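Local coordinates for maleate cis-trans isomerase (Pseudomonas putida, PDB 4FQ5), which probably catalyses the cis-trans isomerisation of the double bond of maleate to give fumarate, at residues T40-I45 with F62-M67; Y171-H174 with E178-D181; N228-V233 with K239-A244; T248-L253 with T267-A272. The protein carries 1 engineered substitution. All coordinates share one frame; numbering follows the deposited sequence.

In the fold
The contacts follow one another along the chain. Contacts 1, 2 and 3 each join a helix to a strand within a beta-alpha-beta unit. Contact 4 joins helix 244-255 to the loop after it. Contacts 2 and 3 reach the same parallel sheet, with centres about 18 Å apart. Contacts 1 and 2 lie on opposite sides of the chain's centre, with centres about 27 Å apart. Contact 4 touches contact 1, with T249 CG2 3.6 Å from I45 CG1. It also touches contact 3, with I242 CG2 3.8 Å from L268 CB. The bound maleic acid is about 9 Å from the R66 side chain and about 10, 11 and 13 Å from those of S243, I172 and T249.

Contact 1: residues T40-I45 with F62-M67; sequences TMETEI and FHSSRM
E42 on helix 41-52 meets R66 and S64 on strand 59-67 through its carboxylate. R66 grips it end-on with two nitrogens in a salt bridge. R66 NH1 donates to E42 OE2 at 2.8 Å, and R66 NH2 donates to E42 OE1, also at 2.8 Å. The carboxylate and guanidinium planes are 25° apart, so the two groups are nearly coplanar. NH1 uses the syn lone pair of OE2. S64 OG donates to the anti lone pair of E42 OE2, at 2.7 Å. Together these bonds fix the rotation of the carboxylate. E42 CG lies beside the backbone N (chi1 -73°), and the extended chain beyond it carries the carboxylate across to the strand. One turn along the helix, I45 CG2 packs obliquely on F62 CE1 at 3.8 Å.

Further direct partners complete the site. R66 NE bonds S36 O. The second subunit takes part as well: its H63 ND1 bonds E42 OE1, and its S64 O bonds R66 NH1. The ion pair therefore lies at the subunit interface. An alanine in place of E42 would probably leave the buried R66 guanidinium without its countercharge and S64 OG without this acceptor.

The helix and strand segments run nearly antiparallel, at 158°, with axes 10.5 Å apart. They belong to the beta-alpha-beta unit of strand 27-35, helix 41-52 and strand 59-67. Strand 59-67 pairs with strand 27-35, and I45 also touches helix 244-255.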
loop_
_atom_site.group_PDB
_atom_site.type_symbol
_atom_site.label_atom_id
_atom_site.label_comp_id
_atom_site.label_asym_id
_atom_site.label_seq_id
_atom_site.Cartn_x
_atom_site.Cartn_y
_atom_site.Cartn_z
ATOM N N THR A 40 -4.458 -19.431 6.163
ATOM C CA THR A 40 -5.343 -18.625 5.321
ATOM C C THR A 40 -6.016 -17.480 6.075
ATOM O O THR A 40 -6.186 -16.396 5.518
ATOM C CB THR A 40 -6.364 -19.517 4.586
ATOM O OG1 THR A 40 -5.655 -20.461 3.780
ATOM C CG2 THR A 40 -7.306 -18.706 3.694
ATOM N N MET A 41 -6.390 -17.704 7.335
ATOM C CA MET A 41 -6.971 -16.631 8.137
ATOM C C MET A 41 -6.006 -15.452 8.255
ATOM O O MET A 41 -6.406 -14.296 8.090
ATOM C CB MET A 41 -7.391 -17.115 9.528
ATOM C CG MET A 41 -8.236 -16.102 10.295
ATOM S SD MET A 41 -10.009 -16.173 9.941
ATOM C CE MET A 41 -10.046 -16.213 8.159
ATOM N N GLU A 42 -4.739 -15.764 8.523
ATOM C CA GLU A 42 -3.679 -14.765 8.596
ATOM C C GLU A 42 -3.283 -14.177 7.232
ATOM O O GLU A 42 -2.451 -13.275 7.162
ATOM C CB GLU A 42 -2.461 -15.343 9.315
ATOM C CG GLU A 42 -2.693 -15.495 10.820
ATOM C CD GLU A 42 -1.773 -16.513 11.466
ATOM O OE1 GLU A 42 -1.484 -17.569 10.856
ATOM O OE2 GLU A 42 -1.332 -16.254 12.597
ATOM N N THR A 43 -3.889 -14.687 6.163
ATOM C CA THR A 43 -3.664 -14.166 4.816
ATOM C C THR A 43 -4.838 -13.298 4.378
ATOM O O THR A 43 -4.648 -12.160 3.957
ATOM C CB THR A 43 -3.412 -15.315 3.814
ATOM O OG1 THR A 43 -2.271 -16.057 4.254
ATOM C CG2 THR A 43 -3.133 -14.776 2.391
ATOM N N GLU A 44 -6.051 -13.822 4.516
ATOM C CA GLU A 44 -7.231 -13.150 3.979
ATOM C C GLU A 44 -7.739 -11.992 4.828
ATOM O O GLU A 44 -8.176 -10.978 4.284
ATOM C CB GLU A 44 -8.340 -14.154 3.671
ATOM C CG GLU A 44 -7.910 -15.165 2.616
ATOM C CD GLU A 44 -9.050 -16.015 2.086
ATOM O OE1 GLU A 44 -10.136 -16.033 2.699
ATOM O OE2 GLU A 44 -8.859 -16.673 1.049
ATOM N N ILE A 45 -7.688 -12.126 6.151
ATOM C CA ILE A 45 -8.106 -11.023 7.029
ATOM C C ILE A 45 -7.169 -9.812 6.862
ATOM O O ILE A 45 -7.648 -8.693 6.694
ATOM C CB ILE A 45 -8.282 -11.467 8.511
ATOM C CG1 ILE A 45 -9.698 -11.985 8.774
ATOM C CG2 ILE A 45 -8.074 -10.316 9.483
ATOM C CD1 ILE A 45 -10.185 -13.037 7.810
ATOM N N PHE A 62 -1.854 -6.936 13.365
ATOM C CA PHE A 62 -2.384 -8.287 13.508
ATOM C C PHE A 62 -1.593 -9.122 14.506
ATOM O O PHE A 62 -0.366 -9.150 14.456
ATOM C CB PHE A 62 -2.494 -8.964 12.136
ATOM C CG PHE A 62 -3.381 -8.211 11.186
ATOM C CD1 PHE A 62 -4.763 -8.368 11.237
ATOM C CD2 PHE A 62 -2.842 -7.296 10.285
ATOM C CE1 PHE A 62 -5.590 -7.651 10.384
ATOM C CE2 PHE A 62 -3.670 -6.573 9.428
ATOM C CZ PHE A 62 -5.044 -6.756 9.480
ATOM N N HIS A 63 -2.320 -9.780 15.406
ATOM C CA HIS A 63 -1.738 -10.482 16.552
ATOM C C HIS A 63 -2.419 -11.804 16.731
ATOM O O HIS A 63 -3.635 -11.861 16.929
ATOM C CB HIS A 63 -1.886 -9.610 17.801
ATOM C CG HIS A 63 -1.397 -8.199 17.591
ATOM N ND1 HIS A 63 -0.119 -7.845 17.794
ATOM C CD2 HIS A 63 -2.049 -7.066 17.098
ATOM C CE1 HIS A 63 0.042 -6.543 17.478
ATOM N NE2 HIS A 63 -1.142 -6.069 17.048
ATOM N N SER A 64 -1.645 -12.882 16.648
ATOM C CA SER A 64 -2.208 -14.230 16.679
ATOM C C SER A 64 -1.826 -15.053 17.899
ATOM O O SER A 64 -0.753 -14.876 18.483
ATOM C CB SER A 64 -1.806 -15.012 15.422
ATOM O OG SER A 64 -2.364 -14.420 14.267
ATOM N N SER A 65 -2.725 -15.966 18.252
ATOM C CA SER A 65 -2.434 -17.044 19.182
ATOM C C SER A 65 -2.907 -18.345 18.538
ATOM O O SER A 65 -3.927 -18.364 17.841
ATOM C CB SER A 65 -3.131 -16.805 20.522
ATOM O OG SER A 65 -3.036 -17.957 21.345
ATOM N N ARG A 66 -2.162 -19.423 18.769
ATOM C CA ARG A 66 -2.409 -20.699 18.112
ATOM C C ARG A 66 -2.905 -21.784 19.061
ATOM O O ARG A 66 -2.455 -21.887 20.204
ATOM C CB ARG A 66 -1.147 -21.178 17.376
ATOM C CG ARG A 66 -0.918 -20.446 16.065
ATOM C CD ARG A 66 0.338 -20.886 15.319
ATOM N NE ARG A 66 0.043 -20.935 13.888
ATOM C CZ ARG A 66 -0.247 -19.873 13.138
ATOM N NH1 ARG A 66 -0.248 -18.641 13.659
ATOM N NH2 ARG A 66 -0.535 -20.042 11.856
ATOM N N MET A 67 -3.851 -22.571 18.555
ATOM C CA MET A 67 -4.370 -23.768 19.210
ATOM C C MET A 67 -4.119 -24.940 18.259
ATOM O O MET A 67 -4.558 -24.918 17.110
ATOM C CB MET A 67 -5.865 -23.602 19.516
ATOM C CG MET A 67 -6.679 -22.948 18.401
ATOM S SD MET A 67 -8.418 -22.751 18.816
ATOM C CE MET A 67 -9.122 -22.391 17.223
#

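Contact 2: residues Y171-H174 with E178-D181; sequences YIRH and EVGD
R173, near the end of helix 162-174, reaches over V179 at the start of strand 178-184. From CB the chain leaves with CG beside the backbone N (chi1 -71°) and stays extended as far as NE. R173 CG passes V179 CG2 at 4.0 Å. Farther out, R173 NE lies 3.8 Å from V179 CB and also donates to water 1, at 2.8 Å. That water accepts from V179 N as well, at 2.8 Å. At the tip, R173 NH2 donates to V179 O at 3.0 Å. The bond is fairly straight, at 164°. The oxygen sits at the guanidinium edge, in its plane, while the donor is tilted 32° from the carbonyl plane. NH1 makes a long, weak ion pair with D170.

On the buried side, I172 CG2 meets V179 CG2 at 3.8 Å, and the two side chains cross at about a right angle. I172 also touches I177 in the turn between helix and strand. The strand pairs with strand 153-158, and E178 forms a salt bridge with R153.

The apolar pair is thus buried, while the exposed arginine ties the helix end to the backbone of the sheet's outermost strand in this chain and gives V179 N and O polar partners there.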
loop_
_atom_site.group_PDB
_atom_site.type_symbol
_atom_site.label_atom_id
_atom_site.label_comp_id
_atom_site.label_asym_id
_atom_site.label_seq_id
_atom_site.Cartn_x
_atom_site.Cartn_y
_atom_site.Cartn_z
ATOM N N TYR A 171 -26.234 -27.163 11.691
ATOM C CA TYR A 171 -26.072 -26.005 12.580
ATOM C C TYR A 171 -26.721 -24.759 11.969
ATOM O O TYR A 171 -27.448 -24.016 12.650
ATOM C CB TYR A 171 -24.582 -25.755 12.868
ATOM C CG TYR A 171 -24.296 -24.879 14.076
ATOM C CD1 TYR A 171 -23.876 -25.441 15.282
ATOM C CD2 TYR A 171 -24.425 -23.489 14.004
ATOM C CE1 TYR A 171 -23.602 -24.647 16.386
ATOM C CE2 TYR A 171 -24.159 -22.684 15.100
ATOM C CZ TYR A 171 -23.748 -23.267 16.287
ATOM O OH TYR A 171 -23.489 -22.469 17.371
ATOM N N ILE A 172 -26.463 -24.541 10.682
ATOM C CA ILE A 172 -27.008 -23.396 9.954
ATOM C C ILE A 172 -28.538 -23.482 9.871
ATOM O O ILE A 172 -29.244 -22.499 10.122
ATOM C CB ILE A 172 -26.379 -23.278 8.545
ATOM C CG1 ILE A 172 -24.873 -22.980 8.658
ATOM C CG2 ILE A 172 -27.066 -22.189 7.739
ATOM C CD1 ILE A 172 -24.076 -23.314 7.416
ATOM N N ARG A 173 -29.038 -24.669 9.535
ATOM C CA ARG A 173 -30.474 -24.925 9.508
ATOM C C ARG A 173 -31.111 -24.668 10.874
ATOM O O ARG A 173 -32.174 -24.056 10.957
ATOM C CB ARG A 173 -30.761 -26.352 9.019
ATOM C CG ARG A 173 -30.488 -26.555 7.536
ATOM C CD ARG A 173 -30.745 -27.992 7.095
ATOM N NE ARG A 173 -30.713 -28.109 5.634
ATOM C CZ ARG A 173 -30.336 -29.200 4.967
ATOM N NH1 ARG A 173 -29.950 -30.289 5.616
ATOM N NH2 ARG A 173 -30.334 -29.199 3.642
ATOM N N HIS A 174 -30.439 -25.112 11.939
ATOM C CA HIS A 174 -30.915 -24.895 13.308
ATOM C C HIS A 174 -31.008 -23.431 13.638
ATOM O O HIS A 174 -31.883 -23.007 14.406
ATOM C CB HIS A 174 -30.011 -25.605 14.315
ATOM C CG HIS A 174 -30.520 -25.546 15.737
ATOM N ND1 HIS A 174 -30.025 -24.687 16.650
ATOM C CD2 HIS A 174 -31.529 -26.263 16.377
ATOM C CE1 HIS A 174 -30.676 -24.853 17.820
ATOM N NE2 HIS A 174 -31.594 -25.819 17.652
ATOM N N GLU A 178 -32.130 -21.758 5.807
ATOM C CA GLU A 178 -32.235 -22.908 4.912
ATOM C C GLU A 178 -30.934 -23.154 4.167
ATOM O O GLU A 178 -30.219 -22.213 3.823
ATOM C CB GLU A 178 -33.379 -22.717 3.917
ATOM C CG GLU A 178 -34.764 -22.833 4.535
ATOM C CD GLU A 178 -35.879 -22.687 3.513
ATOM O OE1 GLU A 178 -35.661 -22.994 2.319
ATOM O OE2 GLU A 178 -36.984 -22.266 3.906
ATOM N N VAL A 179 -30.622 -24.425 3.942
ATOM C CA VAL A 179 -29.493 -24.795 3.104
ATOM C C VAL A 179 -29.999 -25.597 1.912
ATOM O O VAL A 179 -30.643 -26.636 2.077
ATOM C CB VAL A 179 -28.418 -25.598 3.872
ATOM C CG1 VAL A 179 -27.263 -25.965 2.955
ATOM C CG2 VAL A 179 -27.895 -24.805 5.063
ATOM N N GLY A 180 -29.715 -25.088 0.714
ATOM C CA GLY A 180 -29.948 -25.829 -0.521
ATOM C C GLY A 180 -28.753 -26.705 -0.834
ATOM O O GLY A 180 -28.286 -27.464 0.016
ATOM N N ASP A 181 -28.251 -26.598 -2.057
ATOM C CA ASP A 181 -27.074 -27.346 -2.471
ATOM C C ASP A 181 -25.882 -27.076 -1.564
ATOM O O ASP A 181 -25.662 -25.945 -1.131
ATOM C CB ASP A 181 -26.698 -26.990 -3.910
ATOM C CG ASP A 181 -27.371 -27.884 -4.933
ATOM O OD1 ASP A 181 -26.658 -28.383 -5.828
ATOM O OD2 ASP A 181 -28.602 -28.094 -4.842
HETATM O O HOH W 1 -32.581 -26.212 4.714
#

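Contact 3: residues N228-V233 with K239-A244; sequences NAITMV and KPVISA
I230 and V233 meet V241 through aliphatic groups, and I230 CD1 lies against the hydroxyl of S243. No flat side chain takes part. I230 CG2 lies 4.1 Å from V241 O. The same CG2 is 4.2 Å from V241 CG1. The tightest packing is between the two valines, where V233 CG1 is 3.6 Å from V241 CG2. Their side chains cross at about a right angle. With CG1 anti to the backbone N (chi1 175°) and CG2 beside it, V241 turns one methyl to I230 and the other to V233.

I230 CD1 extends the patch to S243, reaching 4.2 Å from S243 OG. This hydroxyl bonds V246 N, so S243 is the N-cap of helix 244-255. No hydrogen bond crosses between the two segments. E234 OE1, one residue past the helix segment, takes the backbone N of V241 instead. V233 also touches P202 and I205 of helix 201-206.

Helix 230-237 is the connecting helix of a beta-alpha-beta crossover between strands 215-217 and 241-243. These neighbouring parallel strands belong to one of the two four-stranded sheets, each of strand order 2-1-3-4. Two such parallel alpha/beta halves are characteristic of the Asp/Glu racemase-like fold of the arylmalonate decarboxylase family.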
loop_
_atom_site.group_PDB
_atom_site.type_symbol
_atom_site.label_atom_id
_atom_site.label_comp_id
_atom_site.label_asym_id
_atom_site.label_seq_id
_atom_site.Cartn_x
_atom_site.Cartn_y
_atom_site.Cartn_z
ATOM N N ASN A 228 -9.749 -14.607 -3.535
ATOM C CA ASN A 228 -9.438 -14.250 -4.917
ATOM C C ASN A 228 -10.443 -14.747 -5.970
ATOM O O ASN A 228 -10.299 -14.440 -7.160
ATOM C CB ASN A 228 -8.014 -14.698 -5.265
ATOM C CG ASN A 228 -6.955 -13.887 -4.536
ATOM O OD1 ASN A 228 -7.152 -12.707 -4.250
ATOM N ND2 ASN A 228 -5.819 -14.509 -4.249
ATOM N N ALA A 229 -11.458 -15.495 -5.533
ATOM C CA ALA A 229 -12.504 -15.986 -6.429
ATOM C C ALA A 229 -13.864 -15.352 -6.159
ATOM O O ALA A 229 -14.807 -15.550 -6.926
ATOM C CB ALA A 229 -12.603 -17.511 -6.363
ATOM N N ILE A 230 -13.958 -14.577 -5.083
ATOM C CA ILE A 230 -15.240 -14.029 -4.629
ATOM C C ILE A 230 -15.944 -13.138 -5.660
ATOM O O ILE A 230 -17.140 -13.324 -5.935
ATOM C CB ILE A 230 -15.098 -13.285 -3.278
ATOM C CG1 ILE A 230 -14.856 -14.302 -2.149
ATOM C CG2 ILE A 230 -16.326 -12.422 -3.002
ATOM C CD1 ILE A 230 -14.640 -13.694 -0.779
ATOM N N THR A 231 -15.214 -12.176 -6.220
ATOM C CA THR A 231 -15.820 -11.216 -7.150
ATOM C C THR A 231 -16.214 -11.888 -8.463
ATOM O O THR A 231 -17.269 -11.586 -9.012
ATOM C CB THR A 231 -14.918 -9.990 -7.420
ATOM O OG1 THR A 231 -13.646 -10.428 -7.918
ATOM C CG2 THR A 231 -14.708 -9.195 -6.149
ATOM N N MET A 232 -15.365 -12.801 -8.941
ATOM C CA MET A 232 -15.648 -13.624 -10.121
ATOM C C MET A 232 -16.958 -14.391 -9.960
ATOM O O MET A 232 -17.818 -14.350 -10.839
ATOM C CB MET A 232 -14.515 -14.622 -10.365
ATOM C CG MET A 232 -13.318 -14.064 -11.107
ATOM S SD MET A 232 -11.918 -15.192 -10.996
ATOM C CE MET A 232 -10.784 -14.481 -12.193
ATOM N N VAL A 233 -17.103 -15.076 -8.825
ATOM C CA VAL A 233 -18.302 -15.872 -8.541
ATOM C C VAL A 233 -19.567 -15.019 -8.416
ATOM O O VAL A 233 -20.634 -15.430 -8.874
ATOM C CB VAL A 233 -18.115 -16.791 -7.310
ATOM C CG1 VAL A 233 -19.418 -17.500 -6.955
ATOM C CG2 VAL A 233 -17.026 -17.816 -7.590
ATOM N N LYS A 239 -25.347 -13.624 -7.431
ATOM C CA LYS A 239 -25.743 -13.759 -6.036
ATOM C C LYS A 239 -24.650 -13.207 -5.112
ATOM O O LYS A 239 -23.475 -13.221 -5.468
ATOM C CB LYS A 239 -26.038 -15.228 -5.702
ATOM C CG LYS A 239 -27.519 -15.615 -5.671
ATOM C CD LYS A 239 -28.258 -15.324 -6.965
ATOM C CE LYS A 239 -29.536 -16.150 -7.098
ATOM N NZ LYS A 239 -30.643 -15.691 -6.211
ATOM N N PRO A 240 -25.043 -12.701 -3.928
ATOM C CA PRO A 240 -24.041 -12.343 -2.930
ATOM C C PRO A 240 -23.200 -13.560 -2.565
ATOM O O PRO A 240 -23.735 -14.673 -2.414
ATOM C CB PRO A 240 -24.877 -11.901 -1.728
ATOM C CG PRO A 240 -26.176 -11.459 -2.311
ATOM C CD PRO A 240 -26.406 -12.335 -3.503
ATOM N N VAL A 241 -21.892 -13.354 -2.462
ATOM C CA VAL A 241 -20.978 -14.412 -2.061
ATOM C C VAL A 241 -20.262 -13.983 -0.791
ATOM O O VAL A 241 -19.746 -12.864 -0.703
ATOM C CB VAL A 241 -19.964 -14.742 -3.173
ATOM C CG1 VAL A 241 -18.932 -15.757 -2.703
ATOM C CG2 VAL A 241 -20.680 -15.258 -4.413
ATOM N N ILE A 242 -20.263 -14.873 0.198
ATOM C CA ILE A 242 -19.540 -14.652 1.441
ATOM C C ILE A 242 -18.678 -15.858 1.752
ATOM O O ILE A 242 -18.850 -16.928 1.161
ATOM C CB ILE A 242 -20.488 -14.379 2.632
ATOM C CG1 ILE A 242 -21.425 -15.577 2.870
ATOM C CG2 ILE A 242 -21.246 -13.079 2.409
ATOM C CD1 ILE A 242 -22.365 -15.398 4.043
ATOM N N SER A 243 -17.742 -15.666 2.676
ATOM C CA SER A 243 -16.915 -16.742 3.187
ATOM C C SER A 243 -16.809 -16.543 4.685
ATOM O O SER A 243 -17.098 -15.450 5.183
ATOM C CB SER A 243 -15.526 -16.696 2.555
ATOM O OG SER A 243 -14.834 -15.523 2.947
ATOM N N ALA A 244 -16.401 -17.589 5.405
ATOM C CA ALA A 244 -16.185 -17.472 6.848
ATOM C C ALA A 244 -15.209 -16.328 7.153
ATOM O O ALA A 244 -15.420 -15.566 8.091
ATOM C CB ALA A 244 -15.672 -18.783 7.424
#

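Contact 4: residues T248-L253 with T267-A272; sequences TTWAML and TLLSGA
Just before L268 and L269, the leucines that meet W250, T267 O is gripped twice. S270 OG donates to T267 O at 2.8 Å, and S270 N donates to it at 2.9 Å. S270 OG in turn accepts from A272 N at 3.1 Å, forming an ST turn. These bonds fold the loop back on itself beside the two leucines.

L268 CD2 sits over one face of the W250 indole. It is 3.4 Å from the centroid of the five-membered ring and only 9° off the normal, a CH-pi contact. The other methyl, L268 CD1, is 3.7 Å from W250 CB. L269 comes from the edge, near the ring plane, with its CD1 3.6 Å from W250 CB. W250 CG points opposite the backbone N (chi1 173°), which swings the indole out from the helix to the loop. W250 NE1 bonds Y273 O, and this helps fix the turn of the ring. Next door, L269 CD2 is 3.8 Å from T249 OG1, a buried oxygen with no polar partner in the model. A serine in place of W250 would probably leave L268 CD2 without its ring face and Y273 O without this donor, opening a gap between helix and loop.

The loop also meets a neighbouring subunit, where T267, S270 and A272 pack on A235 of the third subunit. Helix 244-255 lies between other helices here. T249 and L253 touch helix 41-52, and W250 touches D144 and A148 of helix 138-149.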
loop_
_atom_site.group_PDB
_atom_site.type_symbol
_atom_site.label_atom_id
_atom_site.label_comp_id
_atom_site.label_asym_id
_atom_site.label_seq_id
_atom_site.Cartn_x
_atom_site.Cartn_y
_atom_site.Cartn_z
ATOM N N THR A 248 -16.261 -12.883 9.153
ATOM C CA THR A 248 -15.478 -12.550 10.352
ATOM C C THR A 248 -14.983 -11.101 10.312
ATOM O O THR A 248 -15.079 -10.384 11.312
ATOM C CB THR A 248 -14.278 -13.511 10.525
ATOM O OG1 THR A 248 -14.752 -14.854 10.680
ATOM C CG2 THR A 248 -13.434 -13.149 11.748
ATOM N N THR A 249 -14.465 -10.659 9.165
ATOM C CA THR A 249 -13.965 -9.278 9.102
ATOM C C THR A 249 -15.118 -8.285 9.146
ATOM O O THR A 249 -15.013 -7.240 9.783
ATOM C CB THR A 249 -12.953 -8.974 7.953
ATOM O OG1 THR A 249 -13.511 -8.063 7.002
ATOM C CG2 THR A 249 -12.430 -10.206 7.275
ATOM N N TRP A 250 -16.228 -8.634 8.501
ATOM C CA TRP A 250 -17.449 -7.857 8.624
ATOM C C TRP A 250 -17.854 -7.720 10.075
ATOM O O TRP A 250 -18.124 -6.608 10.548
ATOM C CB TRP A 250 -18.571 -8.465 7.786
ATOM C CG TRP A 250 -19.885 -7.771 8.018
ATOM C CD1 TRP A 250 -20.350 -6.600 7.421
ATOM C CD2 TRP A 250 -20.942 -8.168 8.959
ATOM N NE1 TRP A 250 -21.589 -6.261 7.915
ATOM C CE2 TRP A 250 -22.000 -7.157 8.837
ATOM C CE3 TRP A 250 -21.114 -9.223 9.851
ATOM C CZ2 TRP A 250 -23.168 -7.222 9.586
ATOM C CZ3 TRP A 250 -22.295 -9.272 10.604
ATOM C CH2 TRP A 250 -23.298 -8.293 10.470
ATOM N N ALA A 251 -17.863 -8.839 10.801
ATOM C CA ALA A 251 -18.267 -8.829 12.212
ATOM C C ALA A 251 -17.297 -8.067 13.119
ATOM O O ALA A 251 -17.726 -7.352 14.020
ATOM C CB ALA A 251 -18.497 -10.249 12.721
ATOM N N MET A 252 -15.998 -8.204 12.867
ATOM C CA MET A 252 -14.988 -7.443 13.604
ATOM C C MET A 252 -15.167 -5.935 13.404
ATOM O O MET A 252 -15.179 -5.169 14.372
ATOM C CB MET A 252 -13.579 -7.856 13.180
ATOM C CG MET A 252 -13.088 -9.170 13.756
ATOM S SD MET A 252 -11.514 -9.630 13.006
ATOM C CE MET A 252 -10.978 -10.883 14.155
ATOM N N LEU A 253 -15.304 -5.520 12.144
ATOM C CA LEU A 253 -15.541 -4.113 11.816
ATOM C C LEU A 253 -16.810 -3.576 12.494
ATOM O O LEU A 253 -16.787 -2.503 13.106
ATOM C CB LEU A 253 -15.628 -3.928 10.300
ATOM C CG LEU A 253 -14.471 -3.391 9.436
ATOM C CD1 LEU A 253 -13.115 -3.251 10.122
ATOM C CD2 LEU A 253 -14.375 -4.202 8.148
ATOM N N THR A 267 -20.344 -8.729 -1.621
ATOM C CA THR A 267 -21.548 -7.991 -1.239
ATOM C C THR A 267 -21.607 -7.588 0.243
ATOM O O THR A 267 -21.947 -6.446 0.561
ATOM C CB THR A 267 -22.806 -8.797 -1.646
ATOM O OG1 THR A 267 -22.806 -8.968 -3.067
ATOM C CG2 THR A 267 -24.084 -8.100 -1.227
ATOM N N LEU A 268 -21.264 -8.510 1.142
ATOM C CA LEU A 268 -21.347 -8.240 2.588
ATOM C C LEU A 268 -20.461 -7.056 2.963
ATOM O O LEU A 268 -20.785 -6.279 3.868
ATOM C CB LEU A 268 -20.901 -9.465 3.390
ATOM C CG LEU A 268 -21.578 -9.851 4.717
ATOM C CD1 LEU A 268 -20.607 -10.593 5.627
ATOM C CD2 LEU A 268 -22.238 -8.698 5.457
ATOM N N LEU A 269 -19.345 -6.926 2.254
ATOM C CA LEU A 269 -18.385 -5.847 2.488
ATOM C C LEU A 269 -18.500 -4.725 1.448
ATOM O O LEU A 269 -17.546 -3.979 1.201
ATOM C CB LEU A 269 -16.976 -6.427 2.516
ATOM C CG LEU A 269 -16.268 -6.684 3.861
ATOM C CD1 LEU A 269 -17.101 -6.457 5.119
ATOM C CD2 LEU A 269 -15.581 -8.047 3.850
ATOM N N SER A 270 -19.683 -4.605 0.853
ATOM C CA SER A 270 -19.950 -3.583 -0.157
ATOM C C SER A 270 -19.993 -2.183 0.450
ATOM O O SER A 270 -19.817 -1.185 -0.257
ATOM C CB SER A 270 -21.281 -3.864 -0.851
ATOM O OG SER A 270 -22.357 -3.707 0.061
ATOM N N GLY A 271 -20.237 -2.118 1.755
ATOM C CA GLY A 271 -20.494 -0.852 2.424
ATOM C C GLY A 271 -21.975 -0.636 2.687
ATOM O O GLY A 271 -22.356 0.313 3.377
ATOM N N ALA A 272 -22.817 -1.514 2.147
ATOM C CA ALA A 272 -24.261 -1.374 2.336
ATOM C C ALA A 272 -24.779 -2.016 3.621
ATOM O O ALA A 272 -25.941 -1.820 3.971
ATOM C CB ALA A 272 -25.022 -1.919 1.132
#